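Long-range contacts in quinonprotein alcohol dehydrogenase-like protein (Bacteroides thetaiotaomicron VPI-5482, PDB 4R5O), which is of unknown function but binds calcium ions and joins an immunoglobulin-like beta-sandwich domain to a seven-bladed beta-propeller: residues Lys243-Val248 and Asp271-Gln276; Val288-Ser293 and Val301-Asp306; Ala294-Asn299 and Lys311-Phe316. One frame throughout, in Å; residues are numbered along the deposited sequence.

Contact 1 (Lys243-Val248 and Asp271-Gln276)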
loop_
_atom_site.group_PDB
_atom_site.type_symbol
_atom_site.label_atom_id
_atom_site.label_comp_id
_atom_site.label_asym_id
_atom_site.label_seq_id
_atom_site.Cartn_x
_atom_site.Cartn_y
_atom_site.Cartn_z
ATOM N N LYS A 243 16.527 -11.765 14.267
ATOM C CA LYS A 243 17.031 -12.113 15.594
ATOM C C LYS A 243 18.427 -12.774 15.532
ATOM O O LYS A 243 19.374 -12.256 16.112
ATOM C CB LYS A 243 16.008 -13.093 16.215
ATOM C CG LYS A 243 16.339 -13.725 17.566
ATOM C CD LYS A 243 15.319 -14.845 17.920
ATOM C CE LYS A 243 15.370 -16.053 17.002
ATOM N NZ LYS A 243 14.277 -17.016 17.291
ATOM N N ASP A 244 18.541 -13.922 14.841
ATOM C CA ASP A 244 19.764 -14.722 14.742
ATOM C C ASP A 244 20.836 -14.036 13.919
ATOM O O ASP A 244 20.539 -13.311 12.978
ATOM C CB ASP A 244 19.463 -16.105 14.121
ATOM C CG ASP A 244 18.484 -16.966 14.919
ATOM O OD1 ASP A 244 18.518 -16.909 16.181
ATOM O OD2 ASP A 244 17.726 -17.747 14.288
ATOM N N GLU A 245 22.103 -14.297 14.269
ATOM C CA GLU A 245 23.274 -13.765 13.586
ATOM C C GLU A 245 23.307 -14.365 12.185
ATOM O O GLU A 245 23.242 -15.589 12.013
ATOM C CB GLU A 245 24.550 -14.058 14.399
ATOM C CG GLU A 245 25.841 -13.552 13.772
ATOM C CD GLU A 245 27.121 -13.794 14.561
ATOM O OE1 GLU A 245 27.066 -13.799 15.814
ATOM O OE2 GLU A 245 28.197 -13.893 13.924
ATOM N N SER A 246 23.310 -13.489 11.186
ATOM C CA SER A 246 23.296 -13.879 9.778
ATOM C C SER A 246 24.021 -12.838 8.965
ATOM O O SER A 246 24.104 -11.691 9.389
ATOM C CB SER A 246 21.851 -14.050 9.293
ATOM O OG SER A 246 21.787 -14.478 7.948
ATOM N N LYS A 247 24.551 -13.230 7.812
ATOM C CA LYS A 247 25.209 -12.297 6.911
ATOM C C LYS A 247 24.304 -11.939 5.765
ATOM O O LYS A 247 23.479 -12.777 5.382
ATOM C CB LYS A 247 26.517 -12.879 6.369
ATOM C CG LYS A 247 27.645 -12.853 7.363
ATOM C CD LYS A 247 28.852 -13.500 6.782
ATOM C CE LYS A 247 30.026 -13.481 7.722
ATOM N NZ LYS A 247 29.717 -14.080 9.054
ATOM N N VAL A 248 24.465 -10.714 5.188
ATOM C CA VAL A 248 23.741 -10.317 3.977
ATOM C C VAL A 248 24.121 -11.333 2.916
ATOM O O VAL A 248 25.297 -11.687 2.799
ATOM C CB VAL A 248 23.996 -8.840 3.529
ATOM C CG1 VAL A 248 23.488 -8.573 2.117
ATOM C CG2 VAL A 248 23.382 -7.850 4.499
ATOM N N ASP A 271 30.339 -9.479 3.866
ATOM C CA ASP A 271 30.786 -9.320 5.250
ATOM C C ASP A 271 29.953 -8.206 5.911
ATOM O O ASP A 271 30.442 -7.097 6.124
ATOM C CB ASP A 271 32.307 -9.038 5.315
ATOM C CG ASP A 271 32.939 -9.024 6.706
ATOM O OD1 ASP A 271 32.326 -9.591 7.663
ATOM O OD2 ASP A 271 34.066 -8.496 6.834
ATOM N N ILE A 272 28.659 -8.503 6.179
ATOM C CA ILE A 272 27.674 -7.625 6.815
ATOM C C ILE A 272 26.868 -8.492 7.770
ATOM O O ILE A 272 25.939 -9.179 7.335
ATOM C CB ILE A 272 26.762 -6.832 5.822
ATOM C CG1 ILE A 272 27.557 -6.112 4.712
ATOM C CG2 ILE A 272 25.821 -5.833 6.593
ATOM C CD1 ILE A 272 26.763 -5.690 3.516
ATOM N N ILE A 273 27.256 -8.493 9.066
ATOM C CA ILE A 273 26.576 -9.247 10.122
ATOM C C ILE A 273 25.287 -8.535 10.477
ATOM O O ILE A 273 25.302 -7.365 10.837
ATOM C CB ILE A 273 27.455 -9.470 11.405
ATOM C CG1 ILE A 273 28.960 -9.848 11.141
ATOM C CG2 ILE A 273 26.748 -10.321 12.484
ATOM C CD1 ILE A 273 29.212 -11.043 10.413
ATOM N N GLN A 274 24.175 -9.252 10.409
ATOM C CA GLN A 274 22.871 -8.724 10.773
ATOM C C GLN A 274 22.241 -9.631 11.828
ATOM O O GLN A 274 22.327 -10.863 11.739
ATOM C CB GLN A 274 21.978 -8.577 9.541
ATOM C CG GLN A 274 22.510 -7.527 8.554
ATOM C CD GLN A 274 21.663 -7.362 7.327
ATOM O OE1 GLN A 274 21.022 -8.311 6.839
ATOM N NE2 GLN A 274 21.742 -6.175 6.736
ATOM N N LYS A 275 21.690 -9.011 12.874
ATOM C CA LYS A 275 21.048 -9.713 13.987
ATOM C C LYS A 275 19.613 -9.205 14.160
ATOM O O LYS A 275 19.012 -9.390 15.217
ATOM C CB LYS A 275 21.857 -9.537 15.285
ATOM C CG LYS A 275 23.281 -10.088 15.246
ATOM C CD LYS A 275 23.975 -9.895 16.582
ATOM C CE LYS A 275 25.374 -10.452 16.582
ATOM N NZ LYS A 275 26.042 -10.245 17.894
ATOM N N GLN A 276 19.063 -8.561 13.114
ATOM C CA GLN A 276 17.714 -7.983 13.091
ATOM C C GLN A 276 17.256 -7.652 11.666
ATOM O O GLN A 276 18.062 -7.667 10.729
ATOM C CB GLN A 276 17.658 -6.682 13.940
ATOM C CG GLN A 276 18.467 -5.519 13.321
ATOM C CD GLN A 276 18.172 -4.191 13.939
ATOM O OE1 GLN A 276 18.380 -3.975 15.139
ATOM N NE2 GLN A 276 17.738 -3.254 13.110
#
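Glu-245 meets Ile-273 because its chi1 of 180° sets CG anti to the backbone N, while Ile-273 has CG2 anti to its own N; the two side chains cross at a slant, CG to CG2 at 3.6 Å. At Ile-273 a chi2 of -60° turns CD1 to the chain of Lys-247, and the two run side by side, pointing the same way, with CD1 3.7 Å from Lys-247 CE. All this decorates an antiparallel strand pair, 246-248 against 272-274, at the edge of a beta-propeller blade. Ser-246 and Gln-274 form its hydrogen-bonded pair: Ser-246 N gives to Gln-274 O at 2.9 Å, and Gln-274 N returns a straighter bond to Ser-246 O, 169° at the hydrogen. Val-248 N to Ile-272 O, 3.0 Å, continues the ladder. Lys-247 and Ile-273, the non-hydrogen-bonded pair, occupy one face; Ser-246 and Gln-274 share the other. On that second side Gln-274 lays its amide against Val-248 CG2, yet its polar atoms are spent elsewhere, OE1 on Asn-239 and NE2 on Leu-291 O, while Ser-246 OG bonds to Asp-240. Val-248 CG2 also packs on Ile-272 CB, 3.8 Å away. Where the pair frays into loop, Lys-275 lies alongside Glu-245, its NZ 4.2 Å from Glu-245 OE1, opposite charges near each other but beyond a salt bridge, which probably attract weakly.

Contact 2 (Val288-Ser293 and Val301-Asp306)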
loop_
_atom_site.group_PDB
_atom_site.type_symbol
_atom_site.label_atom_id
_atom_site.label_comp_id
_atom_site.label_asym_id
_atom_site.label_seq_id
_atom_site.Cartn_x
_atom_site.Cartn_y
_atom_site.Cartn_z
ATOM N N VAL A 288 24.251 1.286 -2.576
ATOM C CA VAL A 288 23.247 0.673 -1.713
ATOM C C VAL A 288 23.807 0.654 -0.328
ATOM O O VAL A 288 24.972 0.316 -0.135
ATOM C CB VAL A 288 22.810 -0.723 -2.213
ATOM C CG1 VAL A 288 22.097 -1.531 -1.130
ATOM C CG2 VAL A 288 21.924 -0.563 -3.444
ATOM N N TYR A 289 22.967 1.032 0.640
ATOM C CA TYR A 289 23.309 1.083 2.046
ATOM C C TYR A 289 22.424 0.206 2.868
ATOM O O TYR A 289 21.222 0.148 2.647
ATOM C CB TYR A 289 23.200 2.527 2.571
ATOM C CG TYR A 289 24.267 3.462 2.067
ATOM C CD1 TYR A 289 24.206 3.991 0.782
ATOM C CD2 TYR A 289 25.266 3.927 2.916
ATOM C CE1 TYR A 289 25.178 4.879 0.317
ATOM C CE2 TYR A 289 26.237 4.827 2.470
ATOM C CZ TYR A 289 26.186 5.301 1.170
ATOM O OH TYR A 289 27.113 6.214 0.752
ATOM N N THR A 290 23.005 -0.431 3.865
ATOM C CA THR A 290 22.283 -1.206 4.861
ATOM C C THR A 290 23.021 -0.987 6.180
ATOM O O THR A 290 23.923 -0.169 6.237
ATOM C CB THR A 290 22.127 -2.677 4.441
ATOM O OG1 THR A 290 21.166 -3.308 5.305
ATOM C CG2 THR A 290 23.461 -3.458 4.408
ATOM N N LEU A 291 22.613 -1.682 7.231
ATOM C CA LEU A 291 23.254 -1.631 8.544
ATOM C C LEU A 291 23.830 -2.983 8.925
ATOM O O LEU A 291 23.322 -4.041 8.522
ATOM C CB LEU A 291 22.279 -1.172 9.652
ATOM C CG LEU A 291 21.588 0.172 9.537
ATOM C CD1 LEU A 291 20.736 0.379 10.731
ATOM C CD2 LEU A 291 22.566 1.326 9.407
ATOM N N GLU A 292 24.877 -2.930 9.731
ATOM C CA GLU A 292 25.548 -4.087 10.295
ATOM C C GLU A 292 25.420 -3.982 11.791
ATOM O O GLU A 292 25.512 -2.878 12.344
ATOM C CB GLU A 292 27.010 -4.148 9.822
ATOM C CG GLU A 292 27.777 -5.344 10.361
ATOM C CD GLU A 292 29.191 -5.459 9.864
ATOM O OE1 GLU A 292 29.902 -4.431 9.859
ATOM O OE2 GLU A 292 29.613 -6.593 9.541
ATOM N N SER A 293 25.168 -5.108 12.446
ATOM C CA SER A 293 25.009 -5.142 13.895
ATOM C C SER A 293 26.390 -5.135 14.550
ATOM O O SER A 293 27.273 -5.862 14.125
ATOM C CB SER A 293 24.175 -6.351 14.313
ATOM O OG SER A 293 22.860 -6.254 13.765
ATOM N N VAL A 301 26.647 0.601 6.280
ATOM C CA VAL A 301 27.475 -0.062 5.284
ATOM C C VAL A 301 27.107 0.419 3.874
ATOM O O VAL A 301 25.976 0.301 3.457
ATOM C CB VAL A 301 27.370 -1.605 5.389
ATOM C CG1 VAL A 301 28.207 -2.293 4.315
ATOM C CG2 VAL A 301 27.796 -2.085 6.772
ATOM N N LYS A 302 28.094 0.923 3.149
ATOM C CA LYS A 302 28.023 1.314 1.745
ATOM C C LYS A 302 28.390 0.109 0.914
ATOM O O LYS A 302 29.439 -0.477 1.161
ATOM C CB LYS A 302 28.956 2.505 1.499
ATOM C CG LYS A 302 29.126 3.008 0.083
ATOM C CD LYS A 302 30.185 4.087 0.162
ATOM C CE LYS A 302 30.467 4.886 -1.069
ATOM N NZ LYS A 302 31.486 5.933 -0.820
ATOM N N ILE A 303 27.512 -0.298 -0.017
ATOM C CA ILE A 303 27.781 -1.449 -0.879
ATOM C C ILE A 303 28.041 -0.864 -2.247
ATOM O O ILE A 303 27.118 -0.322 -2.867
ATOM C CB ILE A 303 26.664 -2.540 -0.862
ATOM C CG1 ILE A 303 26.188 -2.868 0.598
ATOM C CG2 ILE A 303 27.123 -3.798 -1.632
ATOM C CD1 ILE A 303 24.863 -3.778 0.770
ATOM N N LYS A 304 29.306 -0.894 -2.696
ATOM C CA LYS A 304 29.605 -0.287 -3.981
ATOM C C LYS A 304 29.224 -1.285 -5.109
ATOM O O LYS A 304 28.889 -2.443 -4.823
ATOM C CB LYS A 304 31.073 0.147 -4.045
ATOM C CG LYS A 304 31.514 1.127 -2.943
ATOM C CD LYS A 304 33.000 1.435 -3.099
ATOM C CE LYS A 304 33.582 2.342 -2.051
ATOM N NZ LYS A 304 35.015 2.622 -2.323
ATOM N N ASN A 305 29.227 -0.807 -6.374
ATOM C CA ASN A 305 28.913 -1.565 -7.594
ATOM C C ASN A 305 29.717 -2.878 -7.695
ATOM O O ASN A 305 29.206 -3.869 -8.227
ATOM C CB ASN A 305 29.200 -0.709 -8.853
ATOM C CG ASN A 305 28.399 0.590 -8.999
ATOM O OD1 ASN A 305 27.597 1.003 -8.126
ATOM N ND2 ASN A 305 28.615 1.272 -10.132
ATOM N N ASP A 306 30.955 -2.886 -7.207
ATOM C CA ASP A 306 31.796 -4.079 -7.300
ATOM C C ASP A 306 31.638 -4.952 -6.029
ATOM O O ASP A 306 32.365 -5.933 -5.848
ATOM C CB ASP A 306 33.272 -3.686 -7.533
ATOM C CG ASP A 306 33.938 -2.841 -6.451
ATOM O OD1 ASP A 306 33.231 -2.422 -5.484
ATOM O OD2 ASP A 306 35.169 -2.617 -6.554
#
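Val-288 and Thr-290 carry the hydrogen bonding between the strands, each facing a residue of 301-303 in an antiparallel hydrogen-bonded pair. Ile-303 N reaches Val-288 O at 2.6 Å, and the return bond from Val-288 N to Ile-303 O is weak at 3.3 Å. Thr-290 N gives to Val-301 O at 3.1 Å and Val-301 N to Thr-290 O at 2.8 Å. Between these rungs a CA-H...O contact adds to the ladder, from Tyr-289 CA to Val-301 O.

The aromatic contact sits on the face that carries Tyr-289 and Lys-302. With chi1 at -71°, CG of Tyr-289 is anti to its carbonyl carbon, and the ring lies beside the extended chain of Lys-302, both pointing the same way. Lys-302 CA stands over one ring face, 4.2 Å from the centroid and 20° off the normal, a CH-pi contact; farther out, Lys-302 CB touches Tyr-289 CE2. The phenol OH hydrogen-bonds to Asp-285.

Apolar side chains pack on the face of Val-288, Thr-290, Val-301 and Ile-303. Ile-303 CD1 touches both Val-288 CG1, 4.0 Å away, and Thr-290 CG2, at 3.9 Å; Ile-272 from the preceding blade edge also touches Val-301 and Ile-303. Strands 288-294 and 297-303 thus make a beta hairpin, the two central strands of a four-stranded antiparallel blade of the beta-propeller.

Contact 3 (Ala294-Asn299 and Lys311-Phe316)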
loop_
_atom_site.group_PDB
_atom_site.type_symbol
_atom_site.label_atom_id
_atom_site.label_comp_id
_atom_site.label_asym_id
_atom_site.label_seq_id
_atom_site.Cartn_x
_atom_site.Cartn_y
_atom_site.Cartn_z
ATOM N N ALA A 294 26.598 -4.196 15.489
ATOM C CA ALA A 294 27.847 -4.003 16.244
ATOM C C ALA A 294 27.544 -4.021 17.755
ATOM O O ALA A 294 26.378 -3.887 18.157
ATOM C CB ALA A 294 28.541 -2.702 15.834
ATOM N N ASP A 295 28.588 -4.230 18.585
ATOM C CA ASP A 295 28.465 -4.351 20.040
ATOM C C ASP A 295 27.889 -3.080 20.683
ATOM O O ASP A 295 26.898 -3.174 21.420
ATOM C CB ASP A 295 29.837 -4.666 20.688
ATOM C CG ASP A 295 30.469 -6.005 20.338
ATOM O OD1 ASP A 295 29.716 -6.964 20.045
ATOM O OD2 ASP A 295 31.709 -6.132 20.482
ATOM N N ASN A 296 28.494 -1.910 20.394
ATOM C CA ASN A 296 28.143 -0.633 21.014
ATOM C C ASN A 296 27.500 0.344 20.004
ATOM O O ASN A 296 27.676 1.565 20.116
ATOM C CB ASN A 296 29.405 -0.004 21.643
ATOM C CG ASN A 296 30.655 -0.040 20.772
ATOM O OD1 ASN A 296 30.675 -0.580 19.645
ATOM N ND2 ASN A 296 31.752 0.490 21.304
ATOM N N GLY A 297 26.685 -0.198 19.104
ATOM C CA GLY A 297 25.986 0.583 18.098
ATOM C C GLY A 297 25.710 -0.228 16.851
ATOM O O GLY A 297 25.257 -1.370 16.948
ATOM N N CYS A 298 25.912 0.374 15.673
ATOM C CA CYS A 298 25.711 -0.264 14.372
ATOM C C CYS A 298 26.676 0.348 13.382
ATOM O O CYS A 298 27.264 1.379 13.689
ATOM C CB CYS A 298 24.260 -0.138 13.896
ATOM S SG CYS A 298 23.715 1.559 13.523
ATOM N N ASN A 299 26.832 -0.259 12.197
ATOM C CA ASN A 299 27.654 0.301 11.131
ATOM C C ASN A 299 26.820 0.572 9.900
ATOM O O ASN A 299 26.112 -0.328 9.442
ATOM C CB ASN A 299 28.799 -0.630 10.773
ATOM C CG ASN A 299 29.698 -1.000 11.911
ATOM O OD1 ASN A 299 30.266 -0.157 12.605
ATOM N ND2 ASN A 299 29.911 -2.287 12.065
ATOM N N LYS A 311 32.453 1.087 5.616
ATOM C CA LYS A 311 31.716 1.060 6.871
ATOM C C LYS A 311 32.042 2.277 7.749
ATOM O O LYS A 311 33.208 2.555 8.019
ATOM C CB LYS A 311 32.022 -0.239 7.644
ATOM C CG LYS A 311 31.600 -1.506 6.905
ATOM C CD LYS A 311 31.815 -2.748 7.710
ATOM C CE LYS A 311 31.438 -3.980 6.917
ATOM N NZ LYS A 311 31.596 -5.211 7.747
ATOM N N VAL A 312 30.987 2.963 8.215
ATOM C CA VAL A 312 30.990 4.118 9.113
ATOM C C VAL A 312 30.240 3.737 10.373
ATOM O O VAL A 312 29.055 3.407 10.266
ATOM C CB VAL A 312 30.370 5.387 8.447
ATOM C CG1 VAL A 312 30.216 6.526 9.457
ATOM C CG2 VAL A 312 31.171 5.842 7.220
ATOM N N PHE A 313 30.897 3.832 11.565
ATOM C CA PHE A 313 30.296 3.489 12.854
ATOM C C PHE A 313 29.350 4.594 13.339
ATOM O O PHE A 313 29.678 5.786 13.291
ATOM C CB PHE A 313 31.384 3.218 13.915
ATOM C CG PHE A 313 30.875 2.953 15.315
ATOM C CD1 PHE A 313 30.329 1.716 15.654
ATOM C CD2 PHE A 313 30.964 3.935 16.304
ATOM C CE1 PHE A 313 29.825 1.486 16.941
ATOM C CE2 PHE A 313 30.480 3.698 17.595
ATOM C CZ PHE A 313 29.915 2.476 17.907
ATOM N N ALA A 314 28.163 4.169 13.825
ATOM C CA ALA A 314 27.088 4.996 14.392
ATOM C C ALA A 314 26.865 4.566 15.822
ATOM O O ALA A 314 26.392 3.446 16.048
ATOM C CB ALA A 314 25.833 4.857 13.559
ATOM N N ASN A 315 27.229 5.450 16.793
ATOM C CA ASN A 315 27.171 5.199 18.232
ATOM C C ASN A 315 25.713 5.230 18.753
ATOM O O ASN A 315 25.387 5.985 19.683
ATOM C CB ASN A 315 28.034 6.236 18.974
ATOM C CG ASN A 315 27.702 7.684 18.652
ATOM O OD1 ASN A 315 27.413 8.052 17.492
ATOM N ND2 ASN A 315 27.798 8.548 19.666
ATOM N N PHE A 316 24.837 4.393 18.168
ATOM C CA PHE A 316 23.428 4.249 18.556
ATOM C C PHE A 316 22.971 2.917 18.026
ATOM O O PHE A 316 23.467 2.462 16.997
ATOM C CB PHE A 316 22.508 5.414 18.105
ATOM C CG PHE A 316 22.314 5.554 16.615
ATOM C CD1 PHE A 316 21.364 4.782 15.941
ATOM C CD2 PHE A 316 23.050 6.480 15.890
ATOM C CE1 PHE A 316 21.175 4.915 14.561
ATOM C CE2 PHE A 316 22.852 6.621 14.511
ATOM C CZ PHE A 316 21.920 5.835 13.856
#
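The beta hairpin of strands 297-303 and 309-314 forms the outer half of a four-stranded propeller blade, and here its open end is held by Cys-298 facing Ala-314. These two are an antiparallel hydrogen-bonded pair: Cys-298 N gives to Ala-314 O at 3.1 Å, and Ala-314 N to Cys-298 O at 2.9 Å. Ala-314 O is gripped twice, since Phe-316 N also reaches it, at 2.8 Å, closing an inverse gamma turn centred on Asn-315. That turn ends the regular pairing and brings the chain around so that Phe-316 lies near Cys-298. The sulfur touches two neighbours that lie on the same side of it, with SG 3.9 Å from Ala-314 CB and 4.8 Å from the centroid of the Phe-316 ring, an oblique sulfur-aromatic contact. Gly-297 passes close to the same turn, and its CA makes a CA-H...O contact with Ala-314 O.

On the other face Phe-313 pairs with Asn-299 in the non-hydrogen-bonded position. A chi1 of 176° puts CG of Phe-313 anti to its backbone N, and from there the ring crosses Asn-299 obliquely and Asn-296 at about a right angle. Asn-299 OD1 meets the ring at its edge, in the ring plane, 3.6 Å from Phe-313 CD1, the amide turned 59° from the ring. Asn-299 ND2 hydrogen-bonds to Glu-292 OE1. Farther along, the backbone O of Asn-296 comes to the edge near Phe-313 CZ; Asn-296 is itself poorly ordered, so this contact is less certain.

Within the blade, strand 297-303 has 288-294 as its other neighbour, whereas 309-314 is the outermost strand. The face of Cys-298 and Ala-314 is covered by what follows in the chain: Phe-316 stacks on Tyr-350, Ala-314 touches Leu-360 and Val-312 touches Ser-357.

Contacts 2 and 3 are successive hairpins of one blade sharing strand 297-303, and contact 1 belongs to the sheet before it; the three centres lie 13 to 14 Å apart. Glu-292 ties them together: OE1 forms a salt bridge with Lys-311 NZ of contact 3 at 2.8 Å, while OE2 probably accepts from Ile-273 N of contact 1 at 3.1 Å. Lys-311 NZ also reaches back to Asp-271 O, 2.7 Å away, so contacts 1 and 3 meet directly. Contact 3 lies nearest the calcium site of Asp-356 and Asp-358, the side chain of Val-312 being about 11 Å from the bound ion.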